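PDB 3KYJ: putative histidine protein kinase from Rhodobacter sphaeroides, which probably relays chemoreceptor signals to the flagellar motors, autophosphorylating on a histidine and passing the phosphate to CheB or CheY. Local coordinates for residues E11-Y16 / R59-S64; Q22-M27 / T101-L106; E67-L72 / E122-Q127. One frame throughout, in Å; residues are numbered along the deposited sequence.

Contact 1 (E11-Y16 / R59-S64); sequences EIWALY and RVLGLS
L61 sets its CD1 methyl over the W13 ring, 3.7 Å from the centroid of the six-membered half and nearly on the ring normal (8° away). This is a CH-pi contact, and both torsion choices serve it: L61 CG lies anti to its carbonyl carbon (chi1 -70°), while CD1 is carried outward from there (chi2 174°) toward helix 10-35. A tryptophan suits the place because its wide flat ring can also meet L63 tip to tip, with W13 CH2 4.1 Å from L63 CD1.

The remaining contacts are mainly apolar. L61 CD1 also touches Y16 CB at 3.7 Å, so one methyl is shared by two aromatic residues. The other branch turns to I12, whose CD1 lies 4.0 Å from L61 CD2 and equally reaches V60 CG1. L63 CD1 comes up to the end of Y16, 3.5 Å from Y16 CZ and 3.3 Å from Y16 OH. That phenol oxygen is not stranded, being hydrogen-bonded to T109 OG1 of helix 89-112. An alanine in place of W13 would probably leave L61 CD1 without its aromatic face and open a gap beside L63 and the R113 loop.

The backbone turns sharply between the two leucines. Helix 40-60 ends here in a Schellman motif, in which G62 takes the positive phi that glycine tolerates well, G62 N bonds to R59 O at 3.0 Å and L63 N to S58 O. V60 and L61 also pack on another protein chain. A hydrophobic helix terminus laid against the first helix in this way is consistent with the helical-bundle fold of an Hpt domain.

Contact 2 (Q22-M27 / T101-L106); sequences QALDAM and TLRAML
L102 and L24 meet with their side chains at about a right angle, L24 CD2 lying 3.9 Å from L102 CB. The far end of L102 approaches M27, whose extended chain brings M27 SD to 4.2 Å from L102 CD1. F54 of helix 40-60 touches both L24 and L102, so these leucines belong to a core shared by three helices.

R103 follows, and its backbone takes part first: L24 CD1 lies 3.5 Å from R103 CA, a close fit against the opposite helix. The arginine chain then reaches across to the first helix. CG is anti to the backbone N, the bends at chi2 (81°) and chi3 turn CD and NE toward L24, and the guanidinium beyond them has L24 CB over one face, 3.5 Å above its plane. At the edge of the group R103 NH2 donates to D25 OD1 at 2.7 Å, with an angle of 147° at the hydrogen. It meets the oxygen on its anti side, and this one hydrogen bond carries the salt bridge. A long arginine is well suited here, since its methylenes span the interhelical gap and its charge reaches exposed D25. The bridge belongs to one of two modelled conformers of R103.

One turn further, L106 closes the row: its CD2 lies 4.1 Å from L24 CD1, and Y16 also packs on it. Leucines and methionine inside, with an ion pair at the exposed side, join helices whose local axes are 10.5 Å apart and nearly antiparallel (169°), an arrangement typical of the four-helix bundle of Hpt domains.

Contact 3 (E67-L72 / E122-Q127); sequences ESRAHL and EALMDQ
M125 crosses R69 at about a right angle and lays its CG 3.4 Å above the guanidinium plane, over the centre of the group. The methionine is curled to do so. From CG the chain bends, chi2 of -65° putting SD beside the arginine's methylenes, 3.6 Å from R69 CD. A second bend, chi3 of -78°, then directs CE to the neighbouring turn, where M125 CE touches L72 CD1 at 3.5 Å. That last contact uses one of two modelled conformers of L72 and is less certain. An unbranched thioether suits this place because each torsion can adjust to a different partner.

R69 is bent in turn. Its CG is anti to the carbonyl carbon, and chi2 of 61° swings CD out of the extended path, which helps bring the flat end beneath M125 while the aliphatic part packs toward L124, with R69 CG 4.3 Å from L124 CD2. The guanidinium is held in its orientation from several sides. R69 NH1 donates to S68 OG of the preceding residue at 3.0 Å, a serine whose hydroxyl is also bonded to V65 O. R69 NE is hydrogen-bonded to S121 OG, and NH2 makes a weak bond to G118 O, both in the loop that leads into helix 122-135.

The E122 carboxylate is distant, R69 NH2 and E122 OE2 being 5.9 Å apart, and could contribute at most a long-range attraction. The cation is buried yet bonded to neutral oxygens, the S68 hydroxyl lying somewhat off its plane, while its face is covered by the CG methylene of M125 and the sulfur lies beside the aliphatic part. This chemistry is consistent with R69 joining the loop to both helices, through directional N-H bonds and apolar packing on its flat side.

In the fold
From the N terminus, helix 10-35 takes part first in contact 1, which closes a loop through helix 40-60, and then in contact 2, which closes a longer one on helix 89-112. The two cross, their segments alternating along the chain, and they meet where Y16 packs on L106. Contact 3 opens after contact 1 has closed, and follows it in series; the salt bridge between R59 and E67 joins them. It crosses contact 2, bringing helix 122-135 onto helix 64-82, and R69 packs against both M105 and L102. Together the three tie the Hpt bundle, whose helix 40-60 carries the predicted phosphorylation site H52, to the C-terminal helix.

Contact 1 (E11-Y16 / R59-S64)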
ATOM      1  N   GLU A  11       5.197   5.377  17.366  1.00 24.52           N
ATOM      2  CA  GLU A  11       5.870   4.540  16.387  1.00 24.58           C
ATOM      3  C   GLU A  11       5.284   4.690  14.978  1.00 22.57           C
ATOM      4  O   GLU A  11       6.020   4.762  14.016  1.00 21.96           O
ATOM      5  CB  GLU A  11       5.840   3.066  16.825  1.00 28.11           C
ATOM      6  CG  GLU A  11       6.636   2.163  15.896  1.00 31.56           C
ATOM      7  CD  GLU A  11       6.561   0.674  16.250  1.00 33.02           C
ATOM      8  OE1 GLU A  11       5.918   0.292  17.252  1.00 33.13           O
ATOM      9  OE2 GLU A  11       7.152  -0.126  15.500  1.00 34.66           O
ATOM     10  N   ILE A  12       3.969   4.765  14.849  1.00 21.32           N
ATOM     11  CA  ILE A  12       3.396   4.843  13.515  1.00 21.57           C
ATOM     12  C   ILE A  12       3.659   6.207  12.886  1.00 19.82           C
ATOM     13  O   ILE A  12       3.899   6.289  11.689  1.00 18.64           O
ATOM     14  CB  ILE A  12       1.900   4.448  13.492  1.00 24.27           C
ATOM     15  CG1 ILE A  12       1.443   4.240  12.044  1.00 25.46           C
ATOM     16  CG2 ILE A  12       1.030   5.480  14.190  1.00 29.00           C
ATOM     17  CD1 ILE A  12       0.136   3.471  11.908  1.00 28.41           C
ATOM     18  N   TRP A  13       3.671   7.273  13.683  1.00 20.47           N
ATOM     19  CA  TRP A  13       4.005   8.580  13.131  1.00 20.93           C
ATOM     20  C   TRP A  13       5.481   8.662  12.710  1.00 21.00           C
ATOM     21  O   TRP A  13       5.803   9.277  11.701  1.00 21.85           O
ATOM     22  CB  TRP A  13       3.602   9.721  14.089  1.00 22.37           C
ATOM     23  CG  TRP A  13       2.143   9.986  14.005  1.00 22.23           C
ATOM     24  CD1 TRP A  13       1.178   9.595  14.887  1.00 22.72           C
ATOM     25  CD2 TRP A  13       1.463  10.640  12.934  1.00 22.31           C
ATOM     26  NE1 TRP A  13      -0.055   9.988  14.438  1.00 24.69           N
ATOM     27  CE2 TRP A  13       0.095  10.619  13.233  1.00 23.34           C
ATOM     28  CE3 TRP A  13       1.883  11.233  11.738  1.00 23.89           C
ATOM     29  CZ2 TRP A  13      -0.862  11.197  12.397  1.00 25.01           C
ATOM     30  CZ3 TRP A  13       0.929  11.821  10.918  1.00 24.44           C
ATOM     31  CH2 TRP A  13      -0.431  11.787  11.252  1.00 26.28           C
ATOM     32  N   ALA A  14       6.367   8.025  13.474  1.00 21.24           N
ATOM     33  CA  ALA A  14       7.777   7.953  13.104  1.00 24.18           C
ATOM     34  C   ALA A  14       7.940   7.209  11.780  1.00 22.33           C
ATOM     35  O   ALA A  14       8.683   7.629  10.905  1.00 22.91           O
ATOM     36  CB  ALA A  14       8.578   7.271  14.184  1.00 27.64           C
ATOM     37  N   LEU A  15       7.219   6.102  11.638  1.00 20.54           N
ATOM     38  CA  LEU A  15       7.286   5.313  10.419  1.00 20.04           C
ATOM     39  C   LEU A  15       6.692   6.072   9.232  1.00 19.49           C
ATOM     40  O   LEU A  15       7.202   5.996   8.124  1.00 19.24           O
ATOM     41  CB  LEU A  15       6.576   3.983  10.631  1.00 20.93           C
ATOM     42  CG  LEU A  15       6.593   3.059   9.433  1.00 22.11           C
ATOM     43  CD1 LEU A  15       8.048   2.707   9.106  1.00 23.31           C
ATOM     44  CD2 LEU A  15       5.784   1.799   9.750  1.00 21.82           C
ATOM     45  N   TYR A  16       5.619   6.810   9.458  1.00 19.37           N
ATOM     46  CA  TYR A  16       5.050   7.627   8.389  1.00 19.22           C
ATOM     47  C   TYR A  16       6.089   8.594   7.832  1.00 20.34           C
ATOM     48  O   TYR A  16       6.235   8.756   6.626  1.00 20.07           O
ATOM     49  CB  TYR A  16       3.836   8.371   8.933  1.00 19.74           C
ATOM     50  CG  TYR A  16       3.271   9.445   8.051  1.00 19.92           C
ATOM     51  CD1 TYR A  16       2.496   9.133   6.934  1.00 20.65           C
ATOM     52  CD2 TYR A  16       3.464  10.789   8.378  1.00 21.70           C
ATOM     53  CE1 TYR A  16       1.952  10.143   6.143  1.00 21.29           C
ATOM     54  CE2 TYR A  16       2.950  11.787   7.590  1.00 23.55           C
ATOM     55  CZ  TYR A  16       2.191  11.463   6.495  1.00 22.46           C
ATOM     56  OH  TYR A  16       1.659  12.489   5.751  1.00 22.44           O
ATOM     57  N   ARG A  59      -3.250   7.208   3.535  1.00 15.23           N
ATOM     58  CA  ARG A  59      -4.555   6.620   3.762  1.00 17.06           C
ATOM     59  C   ARG A  59      -4.621   5.899   5.116  1.00 17.70           C
ATOM     60  O   ARG A  59      -5.632   6.001   5.802  1.00 20.58           O
ATOM     61  CB  ARG A  59      -4.918   5.689   2.608  1.00 19.04           C
ATOM     62  CG  ARG A  59      -6.278   4.998   2.762  1.00 25.11           C
ATOM     63  CD  ARG A  59      -6.536   4.024   1.608  1.00 30.51           C
ATOM     64  NE  ARG A  59      -6.552   4.728   0.329  1.00 36.50           N
ATOM     65  CZ  ARG A  59      -6.497   4.153  -0.872  1.00 42.23           C
ATOM     66  NH1 ARG A  59      -6.413   2.830  -0.990  1.00 47.44           N
ATOM     67  NH2 ARG A  59      -6.514   4.910  -1.966  1.00 44.06           N
ATOM     68  N   VAL A  60      -3.563   5.178   5.503  1.00 17.05           N
ATOM     69  CA  VAL A  60      -3.524   4.469   6.789  1.00 18.48           C
ATOM     70  C   VAL A  60      -3.860   5.411   7.944  1.00 19.09           C
ATOM     71  O   VAL A  60      -4.538   5.020   8.891  1.00 20.11           O
ATOM     72  CB  VAL A  60      -2.111   3.793   7.019  1.00 18.29           C
ATOM     73  CG1 VAL A  60      -1.899   3.367   8.500  1.00 21.22           C
ATOM     74  CG2 VAL A  60      -1.963   2.591   6.140  1.00 23.20           C
ATOM     75  N   LEU A  61      -3.321   6.618   7.877  1.00 18.43           N
ATOM     76  CA  LEU A  61      -3.468   7.603   8.940  1.00 18.24           C
ATOM     77  C   LEU A  61      -4.664   8.538   8.730  1.00 18.67           C
ATOM     78  O   LEU A  61      -4.835   9.469   9.513  1.00 21.24           O
ATOM     79  CB  LEU A  61      -2.166   8.393   9.133  1.00 19.54           C
ATOM     80  CG  LEU A  61      -1.032   7.543   9.753  1.00 21.93           C
ATOM     81  CD1 LEU A  61       0.299   8.254   9.834  1.00 25.85           C
ATOM     82  CD2 LEU A  61      -1.476   7.088  11.154  1.00 29.55           C
ATOM     83  N   GLY A  62      -5.481   8.283   7.707  1.00 18.21           N
ATOM     84  CA  GLY A  62      -6.682   9.053   7.449  1.00 19.93           C
ATOM     85  C   GLY A  62      -6.423  10.461   6.955  1.00 19.20           C
ATOM     86  O   GLY A  62      -7.258  11.349   7.151  1.00 21.96           O
ATOM     87  N   LEU A  63      -5.291  10.678   6.293  1.00 18.04           N
ATOM     88  CA  LEU A  63      -4.893  12.020   5.855  1.00 18.59           C
ATOM     89  C   LEU A  63      -5.430  12.220   4.445  1.00 18.63           C
ATOM     90  O   LEU A  63      -4.687  12.204   3.474  1.00 18.05           O
ATOM     91  CB  LEU A  63      -3.374  12.186   5.945  1.00 19.62           C
ATOM     92  CG  LEU A  63      -2.755  11.777   7.281  1.00 20.64           C
ATOM     93  CD1 LEU A  63      -1.231  11.880   7.262  1.00 23.03           C
ATOM     94  CD2 LEU A  63      -3.347  12.619   8.409  1.00 23.52           C
ATOM     95  N   SER A  64      -6.736  12.446   4.356  1.00 20.29           N
ATOM     96  CA  SER A  64      -7.439  12.435   3.074  0.52 21.22           C
ATOM     97  C   SER A  64      -7.003  13.557   2.115  1.00 18.74           C
ATOM     98  O   SER A  64      -7.020  13.350   0.901  1.00 18.96           O
ATOM     99  CB  SER A  64      -8.964  12.493   3.285  0.52 22.03           C
ATOM    100  OG  SER A  64      -9.473  11.349   3.982  0.52 23.04           O
TER

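Contact 2 (Q22-M27 / T101-L106)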
ATOM      1  N   GLN A  22      11.498   8.029   2.242  1.00 20.57           N
ATOM      2  CA  GLN A  22      12.051   7.063   1.282  1.00 22.56           C
ATOM      3  C   GLN A  22      11.242   7.051  -0.012  1.00 19.70           C
ATOM      4  O   GLN A  22      11.800   7.047  -1.098  1.00 19.35           O
ATOM      5  CB  GLN A  22      12.097   5.658   1.888  1.00 29.53           C
ATOM      6  CG  GLN A  22      13.098   5.519   3.025  1.00 42.39           C
ATOM      7  CD  GLN A  22      14.539   5.769   2.583  1.00 53.68           C
ATOM      8  OE1 GLN A  22      14.980   5.289   1.533  1.00 56.15           O
ATOM      9  NE2 GLN A  22      15.280   6.522   3.391  1.00 62.92           N
ATOM     10  N   ALA A  23       9.919   7.064   0.100  1.00 18.19           N
ATOM     11  CA  ALA A  23       9.088   7.044  -1.091  1.00 16.35           C
ATOM     12  C   ALA A  23       9.284   8.322  -1.913  1.00 15.72           C
ATOM     13  O   ALA A  23       9.417   8.264  -3.138  1.00 16.17           O
ATOM     14  CB  ALA A  23       7.636   6.868  -0.712  1.00 18.70           C
ATOM     15  N   LEU A  24       9.298   9.480  -1.249  1.00 17.23           N
ATOM     16  CA  LEU A  24       9.496  10.728  -1.988  1.00 17.58           C
ATOM     17  C   LEU A  24      10.912  10.814  -2.575  1.00 18.29           C
ATOM     18  O   LEU A  24      11.094  11.365  -3.668  1.00 18.31           O
ATOM     19  CB  LEU A  24       9.166  11.957  -1.134  1.00 18.92           C
ATOM     20  CG  LEU A  24       7.689  12.050  -0.725  1.00 19.09           C
ATOM     21  CD1 LEU A  24       7.481  13.321   0.069  1.00 20.33           C
ATOM     22  CD2 LEU A  24       6.780  12.017  -1.944  1.00 21.59           C
ATOM     23  N   ASP A  25      11.906  10.242  -1.891  1.00 18.40           N
ATOM     24  CA  ASP A  25      13.257  10.203  -2.459  1.00 21.16           C
ATOM     25  C   ASP A  25      13.237   9.406  -3.770  1.00 19.17           C
ATOM     26  O   ASP A  25      13.895   9.783  -4.736  1.00 20.37           O
ATOM     27  CB  ASP A  25      14.259   9.568  -1.491  1.00 24.79           C
ATOM     28  CG  ASP A  25      14.684  10.510  -0.358  1.00 27.75           C
ATOM     29  OD1 ASP A  25      14.400  11.730  -0.421  1.00 28.50           O
ATOM     30  OD2 ASP A  25      15.314  10.010   0.593  1.00 30.78           O
ATOM     31  N   ALA A  26      12.504   8.295  -3.781  1.00 18.05           N
ATOM     32  CA  ALA A  26      12.426   7.449  -4.978  1.00 17.59           C
ATOM     33  C   ALA A  26      11.646   8.165  -6.091  1.00 16.49           C
ATOM     34  O   ALA A  26      12.004   8.086  -7.257  1.00 16.91           O
ATOM     35  CB  ALA A  26      11.780   6.102  -4.638  1.00 18.48           C
ATOM     36  N   MET A  27      10.578   8.873  -5.715  1.00 16.28           N
ATOM     37  CA  MET A  27       9.803   9.644  -6.670  1.00 16.35           C
ATOM     38  C   MET A  27      10.678  10.709  -7.336  1.00 17.45           C
ATOM     39  O   MET A  27      10.760  10.793  -8.575  1.00 16.70           O
ATOM     40  CB  MET A  27       8.604  10.290  -5.969  1.00 15.83           C
ATOM     41  CG  MET A  27       7.774  11.174  -6.873  1.00 16.41           C
ATOM     42  SD  MET A  27       6.462  11.998  -5.923  1.00 16.03           S
ATOM     43  CE  MET A  27       5.499  12.677  -7.253  1.00 18.79           C
ATOM     44  N   THR A 101       5.852  19.505  -3.237  1.00 19.79           N
ATOM     45  CA  THR A 101       4.636  19.810  -2.493  1.00 20.53           C
ATOM     46  C   THR A 101       4.355  18.703  -1.471  1.00 18.93           C
ATOM     47  O   THR A 101       4.098  18.975  -0.289  1.00 19.25           O
ATOM     48  CB  THR A 101       3.445  19.962  -3.447  1.00 20.61           C
ATOM     49  OG1 THR A 101       3.680  21.059  -4.342  1.00 21.20           O
ATOM     50  CG2 THR A 101       2.149  20.217  -2.653  1.00 22.88           C
ATOM     51  N   LEU A 102       4.429  17.447  -1.919  1.00 18.08           N
ATOM     52  CA  LEU A 102       4.266  16.297  -1.024  1.00 16.82           C
ATOM     53  C   LEU A 102       5.300  16.271   0.106  1.00 17.32           C
ATOM     54  O   LEU A 102       4.971  15.911   1.231  1.00 18.24           O
ATOM     55  CB  LEU A 102       4.292  15.000  -1.820  1.00 16.20           C
ATOM     56  CG  LEU A 102       3.103  14.790  -2.767  1.00 15.84           C
ATOM     57  CD1 LEU A 102       3.318  13.554  -3.657  1.00 17.20           C
ATOM     58  CD2 LEU A 102       1.749  14.657  -2.068  1.00 17.12           C
ATOM     59  N   ARG A 103       6.528  16.698  -0.184  0.58 19.09           N
ATOM     60  CA  ARG A 103       7.593  16.716   0.814  0.58 21.36           C
ATOM     61  C   ARG A 103       7.277  17.722   1.919  0.58 21.59           C
ATOM     62  O   ARG A 103       7.525  17.461   3.092  0.58 21.59           O
ATOM     63  CB  ARG A 103       8.939  17.064   0.172  0.58 23.93           C
ATOM     64  CG  ARG A 103      10.111  17.114   1.153  0.58 27.31           C
ATOM     65  CD  ARG A 103      10.655  15.734   1.471  0.58 28.65           C
ATOM     66  NE  ARG A 103      11.223  15.094   0.287  0.58 28.89           N
ATOM     67  CZ  ARG A 103      11.887  13.946   0.301  0.58 30.44           C
ATOM     68  NH1 ARG A 103      12.072  13.301   1.444  0.58 29.91           N
ATOM     69  NH2 ARG A 103      12.360  13.447  -0.833  0.58 32.85           N
ATOM     70  N   ALA A 104       6.747  18.882   1.540  1.00 22.64           N
ATOM     71  CA  ALA A 104       6.332  19.875   2.518  1.00 23.43           C
ATOM     72  C   ALA A 104       5.137  19.357   3.329  1.00 22.61           C
ATOM     73  O   ALA A 104       5.048  19.584   4.553  1.00 25.90           O
ATOM     74  CB  ALA A 104       5.987  21.189   1.821  1.00 23.85           C
ATOM     75  N   MET A 105       4.202  18.678   2.671  1.00 22.81           N
ATOM     76  CA  MET A 105       3.051  18.128   3.383  0.53 22.96           C
ATOM     77  C   MET A 105       3.465  17.065   4.359  1.00 22.93           C
ATOM     78  O   MET A 105       2.926  16.983   5.459  1.00 25.15           O
ATOM     79  CB  MET A 105       2.086  17.486   2.427  0.53 23.47           C
ATOM     80  CG  MET A 105       1.395  18.450   1.553  0.53 24.48           C
ATOM     81  SD  MET A 105       0.289  17.510   0.537  0.53 23.54           S
ATOM     82  CE  MET A 105      -0.625  18.843  -0.217  0.53 26.30           C
ATOM     83  N   LEU A 106       4.426  16.245   3.959  1.00 21.84           N
ATOM     84  CA  LEU A 106       4.945  15.192   4.812  1.00 23.74           C
ATOM     85  C   LEU A 106       5.572  15.808   6.052  1.00 25.77           C
ATOM     86  O   LEU A 106       5.323  15.351   7.164  1.00 27.15           O
ATOM     87  CB  LEU A 106       5.999  14.361   4.060  1.00 22.61           C
ATOM     88  CG  LEU A 106       6.713  13.262   4.862  1.00 24.43           C
ATOM     89  CD1 LEU A 106       5.727  12.213   5.304  1.00 26.58           C
ATOM     90  CD2 LEU A 106       7.847  12.635   4.064  1.00 25.60           C
TER

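Contact 3 (E67-L72 / E122-Q127)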
ATOM      1  N   GLU A  67      -3.669  12.351   0.793  1.00 15.73           N
ATOM      2  CA  GLU A  67      -3.998  11.222  -0.054  1.00 15.52           C
ATOM      3  C   GLU A  67      -4.488  11.687  -1.420  1.00 15.35           C
ATOM      4  O   GLU A  67      -4.091  11.146  -2.435  1.00 16.03           O
ATOM      5  CB  GLU A  67      -5.039  10.346   0.627  1.00 17.11           C
ATOM      6  CG  GLU A  67      -5.389   9.082  -0.142  1.00 19.69           C
ATOM      7  CD  GLU A  67      -6.496   8.281   0.494  1.00 23.78           C
ATOM      8  OE1 GLU A  67      -6.929   8.613   1.607  1.00 27.21           O
ATOM      9  OE2 GLU A  67      -6.955   7.326  -0.131  1.00 27.18           O
ATOM     10  N   SER A  68      -5.344  12.706  -1.445  1.00 16.09           N
ATOM     11  CA  SER A  68      -5.949  13.132  -2.713  1.00 15.78           C
ATOM     12  C   SER A  68      -4.914  13.717  -3.684  1.00 16.17           C
ATOM     13  O   SER A  68      -5.076  13.592  -4.899  1.00 16.96           O
ATOM     14  CB  SER A  68      -7.064  14.158  -2.450  1.00 16.90           C
ATOM     15  OG  SER A  68      -6.576  15.389  -1.922  1.00 16.67           O
ATOM     16  N   ARG A  69      -3.866  14.345  -3.165  1.00 14.83           N
ATOM     17  CA  ARG A  69      -2.807  14.875  -4.048  1.00 15.55           C
ATOM     18  C   ARG A  69      -1.992  13.714  -4.632  1.00 14.88           C
ATOM     19  O   ARG A  69      -1.698  13.676  -5.830  1.00 17.26           O
ATOM     20  CB  ARG A  69      -1.880  15.834  -3.314  1.00 15.10           C
ATOM     21  CG  ARG A  69      -2.380  17.296  -3.238  1.00 16.71           C
ATOM     22  CD  ARG A  69      -3.696  17.402  -2.504  1.00 16.45           C
ATOM     23  NE  ARG A  69      -4.099  18.791  -2.333  1.00 16.44           N
ATOM     24  CZ  ARG A  69      -5.366  19.192  -2.203  1.00 16.87           C
ATOM     25  NH1 ARG A  69      -6.385  18.355  -2.333  1.00 16.40           N
ATOM     26  NH2 ARG A  69      -5.601  20.480  -2.023  1.00 17.59           N
ATOM     27  N   ALA A  70      -1.619  12.758  -3.782  1.00 14.95           N
ATOM     28  CA  ALA A  70      -0.887  11.588  -4.253  1.00 14.01           C
ATOM     29  C   ALA A  70      -1.738  10.793  -5.243  1.00 14.31           C
ATOM     30  O   ALA A  70      -1.226  10.269  -6.249  1.00 15.54           O
ATOM     31  CB  ALA A  70      -0.458  10.715  -3.067  1.00 14.96           C
ATOM     32  N   HIS A  71      -3.047  10.714  -4.996  1.00 14.80           N
ATOM     33  CA  HIS A  71      -3.921   9.948  -5.858  1.00 16.37           C
ATOM     34  C   HIS A  71      -3.949  10.534  -7.263  1.00 16.66           C
ATOM     35  O   HIS A  71      -3.914   9.804  -8.248  1.00 17.42           O
ATOM     36  CB  HIS A  71      -5.340   9.820  -5.270  1.00 20.50           C
ATOM     37  CG  HIS A  71      -6.208   8.890  -6.049  1.00 28.89           C
ATOM     38  ND1 HIS A  71      -7.355   9.298  -6.690  1.00 35.05           N
ATOM     39  CD2 HIS A  71      -6.033   7.589  -6.385  1.00 34.35           C
ATOM     40  CE1 HIS A  71      -7.886   8.272  -7.334  1.00 35.81           C
ATOM     41  NE2 HIS A  71      -7.109   7.219  -7.153  1.00 36.24           N
ATOM     42  N   LEU A  72      -4.056  11.851  -7.373  1.00 16.93           N
ATOM     43  CA  LEU A  72      -4.101  12.429  -8.707  0.50 18.65           C
ATOM     44  C   LEU A  72      -2.767  12.250  -9.426  1.00 17.54           C
ATOM     45  O   LEU A  72      -2.750  12.023 -10.640  1.00 20.10           O
ATOM     46  CB  LEU A  72      -4.495  13.897  -8.681  0.50 22.49           C
ATOM     47  CG  LEU A  72      -5.990  14.188  -8.607  0.50 24.28           C
ATOM     48  CD1 LEU A  72      -6.243  15.588  -9.160  0.50 27.94           C
ATOM     49  CD2 LEU A  72      -6.863  13.190  -9.344  0.50 25.59           C
ATOM     50  N   GLU A 122      -3.856  23.756  -3.870  1.00 24.78           N
ATOM     51  CA  GLU A 122      -4.934  23.818  -4.851  1.00 23.65           C
ATOM     52  C   GLU A 122      -4.378  24.053  -6.266  1.00 24.08           C
ATOM     53  O   GLU A 122      -4.914  23.528  -7.240  1.00 24.62           O
ATOM     54  CB  GLU A 122      -5.928  24.939  -4.504  1.00 26.12           C
ATOM     55  CG  GLU A 122      -6.873  24.596  -3.375  1.00 26.08           C
ATOM     56  CD  GLU A 122      -7.797  25.749  -2.995  1.00 25.50           C
ATOM     57  OE1 GLU A 122      -8.121  26.604  -3.848  1.00 27.91           O
ATOM     58  OE2 GLU A 122      -8.219  25.758  -1.840  1.00 26.40           O
ATOM     59  N   ALA A 123      -3.306  24.825  -6.384  1.00 27.86           N
ATOM     60  CA  ALA A 123      -2.716  25.072  -7.708  1.00 31.83           C
ATOM     61  C   ALA A 123      -2.186  23.779  -8.330  1.00 28.17           C
ATOM     62  O   ALA A 123      -2.391  23.510  -9.511  1.00 28.01           O
ATOM     63  CB  ALA A 123      -1.601  26.103  -7.609  1.00 38.61           C
ATOM     64  N   LEU A 124      -1.521  22.974  -7.515  1.00 27.50           N
ATOM     65  CA  LEU A 124      -1.020  21.698  -7.986  1.00 24.58           C
ATOM     66  C   LEU A 124      -2.181  20.851  -8.464  1.00 21.03           C
ATOM     67  O   LEU A 124      -2.088  20.190  -9.501  1.00 22.28           O
ATOM     68  CB  LEU A 124      -0.268  20.979  -6.873  1.00 26.01           C
ATOM     69  CG  LEU A 124       0.045  19.506  -7.173  1.00 25.49           C
ATOM     70  CD1 LEU A 124       1.000  19.359  -8.367  1.00 26.91           C
ATOM     71  CD2 LEU A 124       0.624  18.832  -5.938  1.00 27.58           C
ATOM     72  N   MET A 125      -3.279  20.837  -7.705  1.00 20.16           N
ATOM     73  CA  MET A 125      -4.409  20.023  -8.092  1.00 20.94           C
ATOM     74  C   MET A 125      -4.940  20.485  -9.457  1.00 23.43           C
ATOM     75  O   MET A 125      -5.254  19.685 -10.314  1.00 23.88           O
ATOM     76  CB  MET A 125      -5.505  20.044  -7.017  1.00 21.13           C
ATOM     77  CG  MET A 125      -5.092  19.349  -5.694  1.00 21.27           C
ATOM     78  SD  MET A 125      -4.829  17.582  -5.913  1.00 21.66           S
ATOM     79  CE  MET A 125      -6.531  17.009  -5.939  1.00 22.75           C
ATOM     80  N   ASP A 126      -5.069  21.793  -9.641  1.00 25.28           N
ATOM     81  CA  ASP A 126      -5.529  22.284 -10.934  1.00 28.51           C
ATOM     82  C   ASP A 126      -4.612  21.842 -12.080  1.00 26.39           C
ATOM     83  O   ASP A 126      -5.094  21.463 -13.148  1.00 26.42           O
ATOM     84  CB  ASP A 126      -5.628  23.812 -10.928  1.00 32.09           C
ATOM     85  CG  ASP A 126      -6.883  24.336 -10.248  1.00 38.71           C
ATOM     86  OD1 ASP A 126      -7.828  23.553  -9.970  1.00 40.92           O
ATOM     87  OD2 ASP A 126      -6.939  25.565 -10.026  1.00 41.89           O
ATOM     88  N   GLN A 127      -3.300  21.873 -11.846  1.00 25.89           N
ATOM     89  CA  GLN A 127      -2.331  21.511 -12.894  1.00 27.27           C
ATOM     90  C   GLN A 127      -2.442  20.037 -13.225  1.00 26.38           C
ATOM     91  O   GLN A 127      -2.417  19.635 -14.373  1.00 27.00           O
ATOM     92  CB  GLN A 127      -0.912  21.841 -12.444  1.00 34.39           C
ATOM     93  CG  GLN A 127      -0.616  23.329 -12.365  1.00 43.99           C
ATOM     94  CD  GLN A 127       0.764  23.629 -11.820  1.00 50.73           C
ATOM     95  OE1 GLN A 127       1.697  22.846 -11.996  1.00 50.21           O
ATOM     96  NE2 GLN A 127       0.903  24.769 -11.152  1.00 60.37           N
TER